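Local coordinates for protein ferritin (Mycoplasma penetrans, PDB 7DIE) that takes up iron and probably oxidises Fe(II) and stores it as ferric iron inside a shell of 24 subunits, at residues Y20-C25 with S103-S108; S58-R63 with M128-K133. All coordinates share one frame; numbering follows the deposited sequence.

Contact 1 (Y20-C25 with S103-S108)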
loop_
_atom_site.group_PDB
_atom_site.type_symbol
_atom_site.label_atom_id
_atom_site.label_comp_id
_atom_site.label_asym_id
_atom_site.label_seq_id
_atom_site.Cartn_x
_atom_site.Cartn_y
_atom_site.Cartn_z
ATOM N N TYR A 20 32.880 8.797 37.979
ATOM C CA TYR A 20 32.532 9.717 36.891
ATOM C C TYR A 20 33.768 10.465 36.405
ATOM O O TYR A 20 34.013 10.579 35.194
ATOM C CB TYR A 20 31.448 10.701 37.351
ATOM C CG TYR A 20 30.966 11.661 36.257
ATOM C CD1 TYR A 20 31.726 12.754 35.881
ATOM C CD2 TYR A 20 29.734 11.481 35.642
ATOM C CE1 TYR A 20 31.300 13.632 34.891
ATOM C CE2 TYR A 20 29.279 12.367 34.656
ATOM C CZ TYR A 20 30.071 13.443 34.288
ATOM O OH TYR A 20 29.660 14.336 33.306
ATOM N N ASN A 21 34.567 10.992 37.342
ATOM C CA ASN A 21 35.778 11.708 36.944
ATOM C C ASN A 21 36.749 10.797 36.204
ATOM O O ASN A 21 37.482 11.259 35.331
ATOM C CB ASN A 21 36.464 12.327 38.173
ATOM C CG ASN A 21 35.771 13.586 38.656
ATOM O OD1 ASN A 21 36.114 14.692 38.236
ATOM N ND2 ASN A 21 34.776 13.427 39.526
ATOM N N VAL A 22 36.791 9.510 36.556
ATOM C CA VAL A 22 37.702 8.594 35.872
ATOM C C VAL A 22 37.216 8.309 34.453
ATOM O O VAL A 22 38.019 8.246 33.506
ATOM C CB VAL A 22 37.873 7.302 36.690
ATOM C CG1 VAL A 22 38.652 6.257 35.885
ATOM C CG2 VAL A 22 38.590 7.609 38.019
ATOM N N GLU A 23 35.898 8.137 34.270
ATOM C CA GLU A 23 35.381 7.972 32.902
ATOM C C GLU A 23 35.597 9.234 32.069
ATOM O O GLU A 23 35.889 9.157 30.867
ATOM C CB GLU A 23 33.891 7.619 32.931
ATOM C CG GLU A 23 33.549 6.344 33.723
ATOM C CD GLU A 23 33.625 5.082 32.871
ATOM O OE1 GLU A 23 34.264 5.111 31.789
ATOM O OE2 GLU A 23 33.036 4.060 33.287
ATOM N N LEU A 24 35.429 10.406 32.685
ATOM C CA LEU A 24 35.684 11.661 31.984
ATOM C C LEU A 24 37.169 11.838 31.706
ATOM O O LEU A 24 37.554 12.393 30.672
ATOM C CB LEU A 24 35.146 12.840 32.810
ATOM C CG LEU A 24 35.421 14.256 32.289
ATOM C CD1 LEU A 24 34.906 14.417 30.852
ATOM C CD2 LEU A 24 34.785 15.305 33.241
ATOM N N CYS A 25 38.024 11.382 32.620
ATOM C CA CYS A 25 39.452 11.457 32.344
ATOM C C CYS A 25 39.778 10.647 31.096
ATOM O O CYS A 25 40.527 11.103 30.218
ATOM C CB CYS A 25 40.244 10.962 33.563
ATOM S SG CYS A 25 42.035 11.069 33.360
ATOM N N SER A 103 42.487 0.503 31.306
ATOM C CA SER A 103 42.711 -0.436 32.390
ATOM C C SER A 103 42.427 0.218 33.739
ATOM O O SER A 103 41.864 -0.428 34.638
ATOM C CB SER A 103 44.136 -0.993 32.308
ATOM O OG SER A 103 44.371 -1.861 33.404
ATOM N N LYS A 104 42.747 1.510 33.888
ATOM C CA LYS A 104 42.408 2.197 35.130
ATOM C C LYS A 104 40.907 2.417 35.278
ATOM O O LYS A 104 40.396 2.385 36.406
ATOM C CB LYS A 104 43.131 3.539 35.239
ATOM C CG LYS A 104 44.643 3.416 35.385
ATOM C CD LYS A 104 45.312 4.793 35.363
ATOM C CE LYS A 104 46.838 4.692 35.482
ATOM N NZ LYS A 104 47.297 3.975 36.714
ATOM N N VAL A 105 40.191 2.679 34.176
ATOM C CA VAL A 105 38.731 2.737 34.255
ATOM C C VAL A 105 38.191 1.436 34.827
ATOM O O VAL A 105 37.349 1.432 35.730
ATOM C CB VAL A 105 38.111 3.012 32.868
ATOM C CG1 VAL A 105 36.584 2.950 32.970
ATOM C CG2 VAL A 105 38.547 4.330 32.317
ATOM N N ARG A 106 38.655 0.310 34.281
ATOM C CA ARG A 106 38.185 -0.997 34.724
ATOM C C ARG A 106 38.498 -1.223 36.205
ATOM O O ARG A 106 37.669 -1.758 36.955
ATOM C CB ARG A 106 38.823 -2.074 33.845
ATOM C CG ARG A 106 38.524 -3.515 34.267
ATOM C CD ARG A 106 39.090 -4.470 33.220
ATOM N NE ARG A 106 38.902 -5.883 33.555
ATOM C CZ ARG A 106 39.888 -6.707 33.892
ATOM N NH1 ARG A 106 41.137 -6.250 33.953
ATOM N NH2 ARG A 106 39.627 -7.981 34.171
ATOM N N GLU A 107 39.678 -0.798 36.660
ATOM C CA GLU A 107 39.985 -0.975 38.085
ATOM C C GLU A 107 39.107 -0.089 38.959
ATOM O O GLU A 107 38.691 -0.500 40.050
ATOM C CB GLU A 107 41.468 -0.712 38.348
ATOM C CG GLU A 107 42.345 -1.881 37.884
ATOM C CD GLU A 107 41.789 -3.265 38.285
ATOM O OE1 GLU A 107 41.403 -4.067 37.372
ATOM O OE2 GLU A 107 41.756 -3.542 39.513
ATOM N N SER A 108 38.817 1.133 38.498
ATOM C CA SER A 108 37.869 1.998 39.197
ATOM C C SER A 108 36.490 1.346 39.319
ATOM O O SER A 108 35.897 1.323 40.405
ATOM C CB SER A 108 37.773 3.347 38.481
ATOM O OG SER A 108 37.045 4.257 39.268
#
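Two antiparallel helices of the ferritin four-helix bundle pack here through small side chains, with residues 20-25 on helix 10-39 and residues 103-108 on helix 91-118, near the centre of the chain. Their local axes come within 9.6 Å and run at 167° to each other. No hydrogen bond crosses between the two segments, and the seam is mostly van der Waals contact. Val22 points toward the partner helix. Its CG1, anti to the backbone N, reaches the backbone of the other helix, 3.9 Å from Val105 CA, and lies beside Ser108 CB. The other methyl, CG2, meets the hydroxyl of Ser108, which is hydrogen-bonded to His19 ND1, one turn before Val22 on helix 10-39, so the serine joins the helices just beyond the paired segments. Valine meets valine less closely, with Val22 CG1 4.1 Å from Val105 CG2.

On the bundle-core side the chemistry turns polar. Glu23 bends at chi2 (-88°), and its side chain crosses that of Val105 at about a right angle, which puts the carboxylate against CG1. This buried group is well held: OE1 forms a salt bridge with Lys56, while OE2 is hydrogen-bonded to His19 and, probably, to His60, an iron ligand. Glu23 is thus a second-shell residue of the metal site. Phe131 of helix 122-150 packs on it as well; across this pair of segments the carboxylate meets one methyl, with Val105 CG1 3.4 Å from Glu23 OE1.

Contact 2 (S58-R63 with M128-K133). With FE (Fe (III) ion), chain G.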
loop_
_atom_site.group_PDB
_atom_site.type_symbol
_atom_site.label_atom_id
_atom_site.label_comp_id
_atom_site.label_asym_id
_atom_site.label_seq_id
_atom_site.Cartn_x
_atom_site.Cartn_y
_atom_site.Cartn_z
ATOM N N SER A 58 28.216 9.427 26.359
ATOM C CA SER A 58 26.806 9.143 26.142
ATOM C C SER A 58 26.327 7.913 26.890
ATOM O O SER A 58 25.122 7.785 27.150
ATOM C CB SER A 58 26.545 8.971 24.641
ATOM O OG SER A 58 27.151 7.773 24.190
ATOM N N ALA A 59 27.223 6.998 27.236
ATOM C CA ALA A 59 26.810 5.758 27.879
ATOM C C ALA A 59 27.284 5.639 29.321
ATOM O O ALA A 59 26.546 5.124 30.154
ATOM C CB ALA A 59 27.318 4.552 27.084
ATOM N N HIS A 60 28.488 6.119 29.645
ATOM C CA HIS A 60 29.023 5.936 31.001
ATOM C C HIS A 60 28.684 7.121 31.894
ATOM O O HIS A 60 27.964 6.974 32.885
ATOM C CB HIS A 60 30.539 5.731 30.944
ATOM C CG HIS A 60 30.941 4.481 30.224
ATOM N ND1 HIS A 60 31.562 3.425 30.856
ATOM C CD2 HIS A 60 30.790 4.110 28.930
ATOM C CE1 HIS A 60 31.795 2.464 29.978
ATOM N NE2 HIS A 60 31.323 2.846 28.804
ATOM N N MET A 61 29.187 8.306 31.538
ATOM C CA MET A 61 28.931 9.496 32.345
ATOM C C MET A 61 27.434 9.764 32.479
ATOM O O MET A 61 26.966 10.177 33.541
ATOM C CB MET A 61 29.654 10.691 31.724
ATOM C CG MET A 61 31.164 10.556 31.788
ATOM S SD MET A 61 32.087 11.436 30.509
ATOM C CE MET A 61 31.380 13.043 30.672
ATOM N N SER A 62 26.662 9.537 31.406
ATOM C CA SER A 62 25.225 9.792 31.474
ATOM C C SER A 62 24.549 8.881 32.491
ATOM O O SER A 62 23.691 9.333 33.253
ATOM C CB SER A 62 24.575 9.599 30.097
ATOM O OG SER A 62 24.701 8.248 29.672
ATOM N N ARG A 63 24.919 7.594 32.520
ATOM C CA ARG A 63 24.320 6.682 33.501
ATOM C C ARG A 63 24.709 7.071 34.927
ATOM O O ARG A 63 23.889 6.970 35.844
ATOM C CB ARG A 63 24.734 5.231 33.224
ATOM C CG ARG A 63 23.918 4.525 32.130
ATOM C CD ARG A 63 24.455 3.103 31.889
ATOM N NE ARG A 63 23.609 2.341 30.972
ATOM C CZ ARG A 63 23.611 2.495 29.652
ATOM N NH1 ARG A 63 24.422 3.390 29.073
ATOM N NH2 ARG A 63 22.798 1.762 28.901
ATOM N N MET A 128 26.226 -0.466 39.270
ATOM C CA MET A 128 27.565 -0.730 38.760
ATOM C C MET A 128 27.637 -1.961 37.876
ATOM O O MET A 128 28.627 -2.111 37.150
ATOM C CB MET A 128 28.562 -0.870 39.926
ATOM C CG MET A 128 28.800 0.458 40.678
ATOM S SD MET A 128 29.276 1.857 39.609
ATOM C CE MET A 128 30.826 1.294 38.904
ATOM N N GLN A 129 26.618 -2.830 37.884
ATOM C CA GLN A 129 26.710 -4.062 37.099
ATOM C C GLN A 129 26.832 -3.772 35.607
ATOM O O GLN A 129 27.570 -4.464 34.896
ATOM C CB GLN A 129 25.505 -4.966 37.376
ATOM C CG GLN A 129 25.454 -5.489 38.825
ATOM C CD GLN A 129 26.792 -6.036 39.282
ATOM O OE1 GLN A 129 27.248 -7.052 38.781
ATOM N NE2 GLN A 129 27.435 -5.351 40.236
ATOM N N TRP A 130 26.131 -2.749 35.112
ATOM C CA TRP A 130 26.291 -2.371 33.708
ATOM C C TRP A 130 27.744 -2.041 33.397
ATOM O O TRP A 130 28.254 -2.369 32.318
ATOM C CB TRP A 130 25.396 -1.167 33.368
ATOM C CG TRP A 130 25.495 -0.769 31.901
ATOM C CD1 TRP A 130 24.705 -1.230 30.876
ATOM C CD2 TRP A 130 26.453 0.116 31.300
ATOM N NE1 TRP A 130 25.099 -0.665 29.685
ATOM C CE2 TRP A 130 26.177 0.153 29.914
ATOM C CE3 TRP A 130 27.516 0.886 31.795
ATOM C CZ2 TRP A 130 26.924 0.923 29.020
ATOM C CZ3 TRP A 130 28.262 1.649 30.900
ATOM C CH2 TRP A 130 27.960 1.659 29.529
ATOM N N PHE A 131 28.423 -1.386 34.334
ATOM C CA PHE A 131 29.800 -0.951 34.141
ATOM C C PHE A 131 30.767 -2.107 34.262
ATOM O O PHE A 131 31.790 -2.128 33.571
ATOM C CB PHE A 131 30.149 0.133 35.173
ATOM C CG PHE A 131 29.424 1.411 34.953
ATOM C CD1 PHE A 131 28.145 1.593 35.460
ATOM C CD2 PHE A 131 30.012 2.437 34.213
ATOM C CE1 PHE A 131 27.462 2.784 35.246
ATOM C CE2 PHE A 131 29.320 3.650 33.996
ATOM C CZ PHE A 131 28.054 3.815 34.505
ATOM N N VAL A 132 30.482 -3.053 35.164
ATOM C CA VAL A 132 31.286 -4.270 35.233
ATOM C C VAL A 132 31.306 -4.952 33.869
ATOM O O VAL A 132 32.362 -5.321 33.350
ATOM C CB VAL A 132 30.748 -5.229 36.308
ATOM C CG1 VAL A 132 31.467 -6.594 36.174
ATOM C CG2 VAL A 132 30.914 -4.659 37.721
ATOM N N LYS A 133 30.128 -5.121 33.267
ATOM C CA LYS A 133 30.063 -5.776 31.964
ATOM C C LYS A 133 30.711 -4.922 30.882
ATOM O O LYS A 133 31.522 -5.416 30.088
ATOM C CB LYS A 133 28.605 -6.093 31.611
ATOM C CG LYS A 133 28.425 -6.948 30.350
ATOM C CD LYS A 133 26.955 -7.326 30.159
ATOM C CE LYS A 133 26.744 -8.195 28.923
ATOM N NZ LYS A 133 27.533 -9.465 28.994
HETATM FE FE FE G . 31.569 1.642 26.807
HETATM O O HOH W 1 29.280 1.680 26.144
#
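Iron is held by His60 NE2 at 2.3 Å, at the metal site inside the ferritin four-helix bundle, where helix 43-70 faces helix 122-150. Asp55, Asp134, Asp138 and a water also bind this Fe(III) ion. Trp130 covers one face of the imidazole, its six-membered ring coming edge-on in a T-shaped pair, planes at 74° and centroids 4.8 Å apart. Trp130 CZ3 stands above the middle of the imidazole, and CH2 approaches the liganding nitrogen. Phe131 completes the aromatic cluster, its CD2 lying 3.8 Å from His60 ND1 and its edge turned to the carbonyl oxygen of His60. ND1 faces Glu23, consistent with a proton on ND1 and a lone pair of NE2 on the iron, and the carboxylate would probably make NE2 a stronger donor.

Farther out, one face of the indole carries Arg63. The arginine is extended from CG to NE, so CD sits over the six-membered ring in a CH-pi contact while the guanidinium lies almost parallel to the indole, planes 7° apart. Arg63 CZ is 3.7 Å from the centroid of the five-membered ring, a cation-pi contact. Together with the stack, a hydrogen bond back to its own helix helps set the guanidinium's rotation: Arg63 NH1 meets an in-plane lone pair of Ala59 O at 2.9 Å, with an N-H...O angle of 160°.

Together the contacts join all four long helices of the bundle, each tying an antiparallel pair: 10-39 with 91-118 in contact 1, 43-70 with 122-150 in contact 2. Both are partly buried, but contact 1 lies nearer the centre of the chain and is the smaller, with its helix axes closer together, consistent with its short side chains. Contact 2 spaces its helices with large aromatics and a flat cation, and includes a metal ligand. Glu23 and His60 join the two contacts, so contact 1 probably adds second-shell negative charge to the metal site of contact 2. Tyr20 and Leu24 also pack on Met61, joining helix 10-39 to helix 43-70.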